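Local coordinates for hydroxylacyl-CoA dehydrogenase (Streptomyces coelicolor, PDB 5BKA), which probably takes part in biosynthesis of the polyketide antibiotic actinorhodin as a noncanonical member of the NTF2-like superfamily with a SnoaL-like domain, at residues B[80-85]-B[96-101]; B[90-95]-B[120-125]; B[31-36]-B[56-61]; B[115-120]-B[138-143]. One frame throughout, in Å; residues are numbered along the deposited sequence.

Contact 1. Residues B[80-85]-B[96-101]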
# COMPACT_ATOMS: atom_id res chain seq x y z
N PHE B 80 -1.18 -5.41 0.69
CA PHE B 80 -0.07 -5.80 -0.17
C PHE B 80 0.92 -4.64 -0.30
O PHE B 80 0.57 -3.48 -0.09
CB PHE B 80 -0.57 -6.20 -1.57
CG PHE B 80 -1.01 -7.63 -1.68
CD1 PHE B 80 -1.50 -8.31 -0.58
CD2 PHE B 80 -0.95 -8.29 -2.89
CE1 PHE B 80 -1.92 -9.63 -0.68
CE2 PHE B 80 -1.36 -9.61 -3.01
CZ PHE B 80 -1.84 -10.28 -1.90
N ASP B 81 2.16 -4.98 -0.66
CA ASP B 81 3.18 -3.96 -0.87
C ASP B 81 4.32 -4.53 -1.69
O ASP B 81 4.61 -5.73 -1.63
CB ASP B 81 3.72 -3.43 0.46
CG ASP B 81 4.20 -1.99 0.35
OD1 ASP B 81 3.35 -1.10 0.16
OD2 ASP B 81 5.42 -1.76 0.45
N HIS B 82 4.98 -3.65 -2.44
CA HIS B 82 6.22 -3.96 -3.17
C HIS B 82 6.05 -5.15 -4.10
O HIS B 82 6.83 -6.10 -4.09
CB HIS B 82 7.37 -4.19 -2.19
CG HIS B 82 7.94 -2.93 -1.62
ND1 HIS B 82 7.99 -1.75 -2.32
CD2 HIS B 82 8.47 -2.66 -0.40
CE1 HIS B 82 8.53 -0.81 -1.57
NE2 HIS B 82 8.83 -1.33 -0.40
N THR B 83 5.00 -5.10 -4.92
CA THR B 83 4.82 -6.09 -5.97
C THR B 83 5.99 -6.03 -6.94
O THR B 83 6.39 -4.95 -7.38
CB THR B 83 3.50 -5.86 -6.70
OG1 THR B 83 2.41 -6.04 -5.79
CG2 THR B 83 3.34 -6.83 -7.86
N ALA B 84 6.55 -7.19 -7.27
CA ALA B 84 7.67 -7.29 -8.21
C ALA B 84 7.32 -8.33 -9.26
O ALA B 84 7.05 -9.49 -8.92
CB ALA B 84 8.96 -7.66 -7.48
N LEU B 85 7.33 -7.92 -10.53
CA LEU B 85 6.90 -8.76 -11.64
C LEU B 85 8.08 -9.16 -12.52
O LEU B 85 9.12 -8.50 -12.56
CB LEU B 85 5.86 -8.04 -12.49
CG LEU B 85 4.64 -7.44 -11.79
CD1 LEU B 85 3.80 -6.66 -12.78
CD2 LEU B 85 3.82 -8.53 -11.12
N THR B 96 5.72 -11.49 -6.84
CA THR B 96 6.07 -11.62 -5.42
C THR B 96 5.72 -10.31 -4.73
O THR B 96 6.19 -9.24 -5.13
CB THR B 96 7.55 -11.94 -5.23
OG1 THR B 96 7.86 -13.18 -5.89
CG2 THR B 96 7.88 -12.07 -3.75
N SER B 97 4.91 -10.39 -3.68
CA SER B 97 4.47 -9.22 -2.94
C SER B 97 4.58 -9.46 -1.45
O SER B 97 4.49 -10.59 -0.97
CB SER B 97 3.01 -8.85 -3.29
OG SER B 97 2.83 -8.74 -4.68
N TYR B 98 4.79 -8.37 -0.71
CA TYR B 98 4.62 -8.40 0.73
C TYR B 98 3.13 -8.40 1.05
O TYR B 98 2.32 -7.80 0.33
CB TYR B 98 5.28 -7.19 1.40
CG TYR B 98 6.78 -7.10 1.26
CD1 TYR B 98 7.53 -8.16 0.75
CD2 TYR B 98 7.46 -5.95 1.65
CE1 TYR B 98 8.90 -8.07 0.63
CE2 TYR B 98 8.83 -5.85 1.53
CZ TYR B 98 9.55 -6.91 1.02
OH TYR B 98 10.91 -6.81 0.91
N CYS B 99 2.77 -9.06 2.15
CA CYS B 99 1.40 -8.99 2.64
C CYS B 99 1.41 -8.91 4.15
O CYS B 99 2.19 -9.60 4.82
CB CYS B 99 0.57 -10.20 2.18
SG CYS B 99 -1.08 -10.32 2.94
N LEU B 100 0.53 -8.07 4.69
CA LEU B 100 0.38 -7.89 6.13
C LEU B 100 -1.10 -8.00 6.46
O LEU B 100 -1.92 -7.24 5.91
CB LEU B 100 0.94 -6.54 6.60
CG LEU B 100 0.76 -6.20 8.09
CD1 LEU B 100 1.50 -7.19 8.98
CD2 LEU B 100 1.22 -4.78 8.37
N VAL B 101 -1.45 -8.93 7.33
CA VAL B 101 -2.84 -9.18 7.68
C VAL B 101 -3.21 -8.32 8.88
O VAL B 101 -2.48 -8.28 9.88
CB VAL B 101 -3.08 -10.67 7.98
CG1 VAL B 101 -4.53 -10.92 8.34
CG2 VAL B 101 -2.66 -11.52 6.79
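With chi1 of -63° at Thr-83 and -52° at Ser-97, each hydroxyl lies beside its own backbone N, and the two meet tip to tip on the side of the sheet that carries Phe-80. Thr-83 OG1 and Ser-97 OG are 2.9 Å apart and hydrogen-bonded. At Cys-99 the sulfur instead lies anti to the backbone N, so that SG comes 3.8 Å from CE1 of Phe-80 in an oblique sulfur-aromatic contact. On the reverse face, the His-82 and Tyr-98 rings cross obliquely with planes at 83°. Tyr-98 CE2 touches the edge of the imidazole at CD2, 3.7 Å away, while Asp-81 OD2 stands over one imidazole face, where its charge could favour a protonated ring.

The backbone is an antiparallel pair interrupted by a beta bulge. Asp-81 pairs with Tyr-98 (Asp-81 N to Tyr-98 O 3.0 Å, Tyr-98 N to Asp-81 O 2.8 Å), and the second bond runs nearly along the C=O axis. Two bonds also join Ala-84 and Thr-96, with Ala-84 N 3.0 Å from Thr-96 O. Between these pairs His-82 and Thr-83 both lie opposite Ser-97, His-82 with left-handed backbone angles, so strand 80-85 gains one residue.

Asp-81 OD2 also accepts from Phe-80 N of the second subunit, where Asp-26 holds Tyr-98 OH. Strand 74-87 is the outermost on its side of the sheet within the chain: helix 10-26 covers the Phe-80 face through Met-22 and Leu-15, and strand 112-124 continues the sheet beyond Cys-99.

Contact 2. Residues B[90-95]-B[120-125]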
# COMPACT_ATOMS: atom_id res chain seq x y z
N ASP B 90 7.01 -19.44 -20.27
CA ASP B 90 5.73 -19.86 -20.83
C ASP B 90 4.73 -18.72 -20.98
O ASP B 90 3.54 -18.98 -21.19
CB ASP B 90 5.12 -20.96 -19.95
CG ASP B 90 4.82 -20.48 -18.54
OD1 ASP B 90 5.39 -19.44 -18.13
OD2 ASP B 90 4.02 -21.14 -17.84
N GLY B 91 5.18 -17.47 -20.88
CA GLY B 91 4.29 -16.33 -20.93
C GLY B 91 3.65 -15.97 -19.60
O GLY B 91 2.99 -14.92 -19.52
N SER B 92 3.83 -16.79 -18.57
CA SER B 92 3.28 -16.49 -17.26
C SER B 92 4.00 -15.29 -16.64
O SER B 92 5.11 -14.94 -17.02
CB SER B 92 3.40 -17.70 -16.33
OG SER B 92 2.24 -18.52 -16.41
N ILE B 93 3.33 -14.67 -15.68
CA ILE B 93 3.88 -13.55 -14.92
C ILE B 93 4.10 -14.03 -13.50
O ILE B 93 3.15 -14.45 -12.82
CB ILE B 93 2.95 -12.33 -14.95
CG1 ILE B 93 2.69 -11.90 -16.40
CG2 ILE B 93 3.55 -11.17 -14.16
CD1 ILE B 93 3.95 -11.61 -17.20
N THR B 94 5.35 -13.99 -13.05
CA THR B 94 5.70 -14.34 -11.68
C THR B 94 5.50 -13.09 -10.83
O THR B 94 6.05 -12.03 -11.16
CB THR B 94 7.17 -14.76 -11.62
OG1 THR B 94 7.92 -13.89 -12.49
CG2 THR B 94 7.29 -16.15 -12.26
N ALA B 95 4.73 -13.18 -9.76
CA ALA B 95 4.57 -12.02 -8.90
C ALA B 95 4.94 -12.36 -7.46
O ALA B 95 4.52 -13.41 -6.94
CB ALA B 95 3.15 -11.46 -8.96
N HIS B 120 3.67 -15.44 -3.30
CA HIS B 120 4.27 -15.88 -4.56
C HIS B 120 3.15 -16.26 -5.52
O HIS B 120 2.45 -17.26 -5.30
CB HIS B 120 5.21 -17.06 -4.32
CG HIS B 120 6.31 -16.76 -3.35
ND1 HIS B 120 7.43 -16.03 -3.70
CD2 HIS B 120 6.46 -17.08 -2.05
CE1 HIS B 120 8.23 -15.92 -2.65
NE2 HIS B 120 7.66 -16.55 -1.63
N ASP B 121 2.98 -15.48 -6.57
CA ASP B 121 1.87 -15.65 -7.50
C ASP B 121 2.37 -16.02 -8.88
O ASP B 121 3.46 -15.61 -9.30
CB ASP B 121 1.03 -14.38 -7.59
CG ASP B 121 0.05 -14.23 -6.44
OD1 ASP B 121 -0.11 -15.20 -5.67
OD2 ASP B 121 -0.56 -13.15 -6.32
N VAL B 122 1.56 -16.80 -9.60
CA VAL B 122 1.76 -17.07 -11.01
C VAL B 122 0.51 -16.59 -11.75
O VAL B 122 -0.58 -17.15 -11.55
CB VAL B 122 2.03 -18.56 -11.28
CG1 VAL B 122 2.18 -18.81 -12.77
CG2 VAL B 122 3.27 -19.02 -10.53
N LEU B 123 0.68 -15.57 -12.58
CA LEU B 123 -0.41 -14.92 -13.30
C LEU B 123 -0.39 -15.34 -14.77
O LEU B 123 0.69 -15.49 -15.35
CB LEU B 123 -0.30 -13.40 -13.18
CG LEU B 123 -0.62 -12.81 -11.80
CD1 LEU B 123 -0.04 -11.42 -11.66
CD2 LEU B 123 -2.12 -12.80 -11.57
N VAL B 124 -1.57 -15.51 -15.36
CA VAL B 124 -1.67 -15.85 -16.77
C VAL B 124 -2.65 -14.91 -17.46
O VAL B 124 -3.50 -14.28 -16.84
CB VAL B 124 -2.09 -17.32 -17.01
CG1 VAL B 124 -1.05 -18.28 -16.48
CG2 VAL B 124 -3.46 -17.59 -16.39
N ARG B 125 -2.50 -14.84 -18.79
CA ARG B 125 -3.22 -13.89 -19.61
C ARG B 125 -4.32 -14.67 -20.34
O ARG B 125 -5.42 -14.85 -19.79
CB ARG B 125 -2.23 -13.18 -20.53
CG ARG B 125 -2.76 -12.37 -21.69
CD ARG B 125 -3.29 -11.04 -21.25
NE ARG B 125 -2.23 -10.15 -20.78
CZ ARG B 125 -2.47 -9.05 -20.07
NH1 ARG B 125 -3.72 -8.74 -19.79
NH2 ARG B 125 -1.49 -8.27 -19.66
O HOH W 1 0.23 -16.27 -20.02
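Four backbone hydrogen bonds join segments 90-95 and 120-125 as neighbouring antiparallel strands. Ile-93 and Leu-123 form one hydrogen-bonded pair, with Ile-93 N 2.8 Å from Leu-123 O and Leu-123 N 2.7 Å from Ile-93 O. The other pair is Ala-95 with Asp-121: Asp-121 N reaches Ala-95 O at 2.6 Å, and Ala-95 N lies 2.8 Å from Asp-121 O. All four are almost straight, up to 175° at the hydrogen, although Ala-95 N approaches the Asp-121 carbonyl from above its plane.

Apolar contacts line the face of Ile-93, Ala-95 and Leu-123. CB of Ile-93 and CB of Leu-123 are 3.9 Å apart, and CD1 of Leu-123 swings alongside the Ala-95 methyl. In separate packing past the start of the strand, Ser-92 OG lies 3.3 Å from CG1 of Val-124 and also touches CG1 of Val-122.

One side-chain bond closes the turn leading in. Asp-90 OD1, met from above its carboxylate plane, accepts from Ser-92 N at 3.1 Å, an Asx turn that brings the chain round through Gly-91. A water links Gly-91 O and Arg-125 N weakly.

On the other face Thr-94 OG1 is bonded to Ser-86 O. Buried Asp-121, on the side of Ala-95 and Leu-123, makes a salt bridge with Arg-136, so its carboxylate is probably ionised, its charge balanced at a site where backbone bonding and apolar packing otherwise hold the hairpin.

Contact 3. Residues B[31-36]-B[56-61]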
# COMPACT_ATOMS: atom_id res chain seq x y z
N ALA B 31 -16.27 -16.81 -3.30
CA ALA B 31 -16.45 -17.29 -4.67
C ALA B 31 -15.88 -16.28 -5.67
O ALA B 31 -15.22 -16.67 -6.64
CB ALA B 31 -17.92 -17.56 -4.95
N GLY B 32 -16.13 -14.99 -5.46
CA GLY B 32 -15.55 -13.98 -6.32
C GLY B 32 -14.03 -13.98 -6.27
O GLY B 32 -13.36 -13.79 -7.28
N TYR B 33 -13.47 -14.19 -5.07
CA TYR B 33 -12.02 -14.28 -4.94
C TYR B 33 -11.48 -15.48 -5.70
O TYR B 33 -10.49 -15.38 -6.43
CB TYR B 33 -11.64 -14.36 -3.46
CG TYR B 33 -10.18 -14.64 -3.19
CD1 TYR B 33 -9.24 -13.62 -3.21
CD2 TYR B 33 -9.74 -15.93 -2.91
CE1 TYR B 33 -7.90 -13.87 -2.96
CE2 TYR B 33 -8.40 -16.19 -2.66
CZ TYR B 33 -7.49 -15.16 -2.68
OH TYR B 33 -6.16 -15.42 -2.43
N ALA B 34 -12.12 -16.64 -5.54
CA ALA B 34 -11.71 -17.83 -6.27
C ALA B 34 -11.88 -17.64 -7.78
O ALA B 34 -11.16 -18.27 -8.56
CB ALA B 34 -12.51 -19.05 -5.80
N ALA B 35 -12.82 -16.79 -8.19
CA ALA B 35 -13.02 -16.54 -9.61
C ALA B 35 -11.86 -15.80 -10.25
O ALA B 35 -11.74 -15.80 -11.49
CB ALA B 35 -14.32 -15.76 -9.83
N THR B 36 -11.00 -15.16 -9.46
CA THR B 36 -9.79 -14.54 -10.00
C THR B 36 -8.67 -15.54 -10.23
O THR B 36 -7.62 -15.16 -10.75
CB THR B 36 -9.30 -13.43 -9.06
OG1 THR B 36 -8.80 -14.01 -7.85
CG2 THR B 36 -10.44 -12.47 -8.72
N ALA B 56 -13.63 -24.45 -6.35
CA ALA B 56 -14.42 -25.03 -5.27
C ALA B 56 -13.54 -25.40 -4.09
O ALA B 56 -13.93 -25.20 -2.93
CB ALA B 56 -15.18 -26.25 -5.78
N GLY B 57 -12.35 -25.94 -4.35
CA GLY B 57 -11.42 -26.24 -3.28
C GLY B 57 -10.92 -25.00 -2.58
O GLY B 57 -10.77 -24.98 -1.35
N ILE B 58 -10.63 -23.94 -3.34
CA ILE B 58 -10.19 -22.68 -2.75
C ILE B 58 -11.31 -22.08 -1.90
O ILE B 58 -11.07 -21.59 -0.79
CB ILE B 58 -9.70 -21.71 -3.84
CG1 ILE B 58 -8.48 -22.29 -4.54
CG2 ILE B 58 -9.38 -20.35 -3.24
CD1 ILE B 58 -8.00 -21.48 -5.72
N THR B 59 -12.54 -22.10 -2.42
CA THR B 59 -13.68 -21.61 -1.64
C THR B 59 -13.81 -22.36 -0.33
O THR B 59 -14.02 -21.74 0.72
CB THR B 59 -14.96 -21.72 -2.46
OG1 THR B 59 -14.88 -20.87 -3.61
CG2 THR B 59 -16.18 -21.36 -1.61
N ALA B 60 -13.70 -23.69 -0.35
CA ALA B 60 -13.83 -24.49 0.86
C ALA B 60 -12.78 -24.10 1.89
O ALA B 60 -13.08 -23.93 3.07
CB ALA B 60 -13.74 -25.97 0.53
N VAL B 61 -11.52 -23.97 1.44
CA VAL B 61 -10.44 -23.58 2.34
C VAL B 61 -10.72 -22.23 2.98
O VAL B 61 -10.46 -22.01 4.17
CB VAL B 61 -9.10 -23.59 1.59
CG1 VAL B 61 -8.12 -22.60 2.20
CG2 VAL B 61 -8.51 -24.99 1.56
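The methyl of Ala-34 carries this helix-helix contact, touching both Ile-58 and Thr-59 of the facing helix. Thr-59 OG1 lies 3.7 Å from Ala-34 CB, and Ile-58 CG2 touches the same methyl at 4.2 Å. This CG2 branch also meets the ring of Tyr-33 at its edge, near the plane, 4.3 Å from CE2. About one turn before Ala-34, the CA of Ala-31 lies 4.1 Å from the same Thr-59 OG1. No hydrogen bond crosses between the segments, so packing alone joins them; the small residues on one side let the helices come close, with axes 8.9 Å apart and N-to-C directions at 137°.

The torsions account for these positions. Ile-58 turns CG2 anti to the backbone N and toward the partner helix. Thr-59 OG1 sits beside its own backbone N (chi1 -64°) and is hydrogen-bonded to Arg-55 O, one turn back, which fixes its rotation. Both helices belong to the alpha + beta cone of the NTF2-like fold, in which helices pack against the concave side of a strongly curved sheet; here Phe-43 of strand 41-44 supports Tyr-33 and Ile-58 from the sheet.

Tyr-33 extends with CG anti to its backbone N (chi1 172°), and its OH is bonded to Arg-136. Its ring meets Phe-37 edge-to-face and rests on Met-22 and Leu-25 of helix 10-26. Tyr-33 O is gripped twice, by Thr-36 N at 3.1 Å and by Thr-36 OG1 at 2.6 Å, while that hydroxyl is also tied to Gln-21.

Contact 4. Residues B[115-120]-B[138-143]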
# COMPACT_ATOMS: atom_id res chain seq x y z
N PRO B 115 -0.33 -12.45 10.26
CA PRO B 115 1.11 -12.54 9.99
C PRO B 115 1.62 -11.59 8.91
O PRO B 115 0.82 -11.02 8.15
CB PRO B 115 1.27 -13.99 9.54
CG PRO B 115 -0.03 -14.29 8.85
CD PRO B 115 -1.10 -13.50 9.57
N SER B 116 2.93 -11.39 8.87
CA SER B 116 3.60 -10.76 7.74
C SER B 116 4.01 -11.86 6.77
O SER B 116 4.61 -12.86 7.17
CB SER B 116 4.82 -9.96 8.23
OG SER B 116 5.61 -9.48 7.15
N CYS B 117 3.67 -11.68 5.49
CA CYS B 117 3.76 -12.78 4.54
C CYS B 117 4.44 -12.34 3.25
O CYS B 117 4.49 -11.16 2.90
CB CYS B 117 2.37 -13.34 4.19
SG CYS B 117 1.22 -13.47 5.57
N LEU B 118 4.97 -13.34 2.54
CA LEU B 118 5.38 -13.22 1.15
C LEU B 118 4.34 -13.95 0.30
O LEU B 118 3.97 -15.08 0.61
CB LEU B 118 6.77 -13.81 0.92
CG LEU B 118 7.99 -12.97 1.28
CD1 LEU B 118 9.27 -13.70 0.92
CD2 LEU B 118 7.94 -11.62 0.59
N VAL B 119 3.88 -13.30 -0.76
CA VAL B 119 2.86 -13.86 -1.65
C VAL B 119 3.52 -14.15 -2.99
O VAL B 119 3.89 -13.23 -3.72
CB VAL B 119 1.66 -12.92 -1.81
CG1 VAL B 119 0.63 -13.54 -2.73
CG2 VAL B 119 1.05 -12.60 -0.46
N HIS B 120 3.67 -15.44 -3.30
CA HIS B 120 4.27 -15.88 -4.56
C HIS B 120 3.15 -16.26 -5.52
O HIS B 120 2.45 -17.26 -5.30
CB HIS B 120 5.21 -17.06 -4.32
CG HIS B 120 6.31 -16.76 -3.35
ND1 HIS B 120 7.43 -16.03 -3.70
CD2 HIS B 120 6.46 -17.08 -2.05
CE1 HIS B 120 8.23 -15.92 -2.65
NE2 HIS B 120 7.66 -16.55 -1.63
N VAL B 138 1.76 -18.79 -0.10
CA VAL B 138 1.96 -17.81 0.96
C VAL B 138 2.89 -18.41 2.01
O VAL B 138 2.64 -19.52 2.51
CB VAL B 138 0.62 -17.39 1.59
CG1 VAL B 138 0.85 -16.35 2.68
CG2 VAL B 138 -0.33 -16.86 0.53
N THR B 139 3.96 -17.69 2.32
CA THR B 139 4.87 -18.05 3.40
C THR B 139 4.81 -17.00 4.50
O THR B 139 4.46 -15.84 4.24
CB THR B 139 6.31 -18.19 2.89
OG1 THR B 139 6.74 -16.95 2.32
CG2 THR B 139 6.40 -19.29 1.85
N HIS B 140 5.15 -17.40 5.71
CA HIS B 140 5.05 -16.54 6.88
C HIS B 140 6.45 -16.12 7.31
O HIS B 140 7.33 -16.97 7.47
CB HIS B 140 4.33 -17.25 8.03
CG HIS B 140 2.95 -17.71 7.68
ND1 HIS B 140 2.01 -16.87 7.11
CD2 HIS B 140 2.34 -18.91 7.83
CE1 HIS B 140 0.89 -17.54 6.92
NE2 HIS B 140 1.06 -18.78 7.34
N ASP B 141 6.64 -14.81 7.51
CA ASP B 141 7.96 -14.29 7.81
C ASP B 141 8.48 -14.76 9.16
O ASP B 141 9.69 -14.83 9.37
CB ASP B 141 7.95 -12.76 7.75
CG ASP B 141 7.88 -12.23 6.33
OD1 ASP B 141 8.25 -12.97 5.39
OD2 ASP B 141 7.46 -11.06 6.15
N HIS B 142 7.58 -15.09 10.09
CA HIS B 142 7.98 -15.56 11.41
C HIS B 142 8.23 -17.07 11.45
O HIS B 142 8.66 -17.58 12.49
CB HIS B 142 6.92 -15.18 12.45
CG HIS B 142 5.61 -15.89 12.27
ND1 HIS B 142 4.72 -15.57 11.27
CD2 HIS B 142 5.04 -16.89 12.97
CE1 HIS B 142 3.66 -16.35 11.36
NE2 HIS B 142 3.83 -17.16 12.38
N VAL B 143 7.98 -17.78 10.36
CA VAL B 143 8.23 -19.21 10.31
C VAL B 143 9.55 -19.48 9.60
O VAL B 143 9.71 -19.18 8.42
CB VAL B 143 7.08 -19.96 9.61
CG1 VAL B 143 7.42 -21.44 9.46
CG2 VAL B 143 5.79 -19.79 10.38
O HOH W 2 4.39 -12.77 10.91
O HOH W 3 6.53 -9.93 3.78
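Asp-141 OD2 is held by a hydroxyl and a water: Ser-116 OG donates to its anti lone pair at 2.6 Å, and a water that also serves Cys-117 O donates to OD2 at 2.8 Å. The companion oxygen OD1 forms a salt bridge with Arg-77 of the second subunit. Ser-116 binds Asp-141 a second time through its carbonyl, as Asp-141 N lies 2.8 Å from Ser-116 O, nearly along the C=O axis. With OG of Ser-116 anti to its backbone N (chi1 172°), backbone and side chain of one residue grip the other; the salt bridge and the two donors at OD2 are consistent with an ionised carboxylate.

These residues lie where strand 132-140 of the beta hairpin with strand 112-124 runs into a type I turn, His-140 to Val-143. Further along, Leu-118 and Thr-139 make a hydrogen-bonded antiparallel pair, Leu-118 N to Thr-139 O and Thr-139 N to Leu-118 O both at 3.1 Å.

On the opposite face Cys-117 SG approaches the edge of the His-140 ring in its plane, 3.8 Å from ND1. The cis-peptide residue Pro-115 lies alongside that ring, its CG 3.7 Å from the same nitrogen. ND1 is buried here and has no hydrogen-bonding partner. Next to it, Cys-117 CB packs 3.7 Å from Val-138 CG1, while a second water links Ser-116 N to His-142 ND1.

Overall arrangement
From the N terminus, contact 3 closes first, tying helix 30-35 to helix 54-67 around the short strands between them; it is complete before any of the others begins. Contact 1 then closes the hairpin of strands 74-87 and 93-105. Contact 2 opens inside that loop, crossing contact 1, and joins strand 93-105 to 112-124. Contact 4 crosses contact 2 in turn, sharing His-120, and binds strand 112-124 to 132-140. Contacts 1 and 4 follow in series yet touch in the sheet, where Cys-99 O probably bonds Cys-117 N, and both reach the second subunit. Contact 3 lies across the chain's centre from contacts 1 and 4.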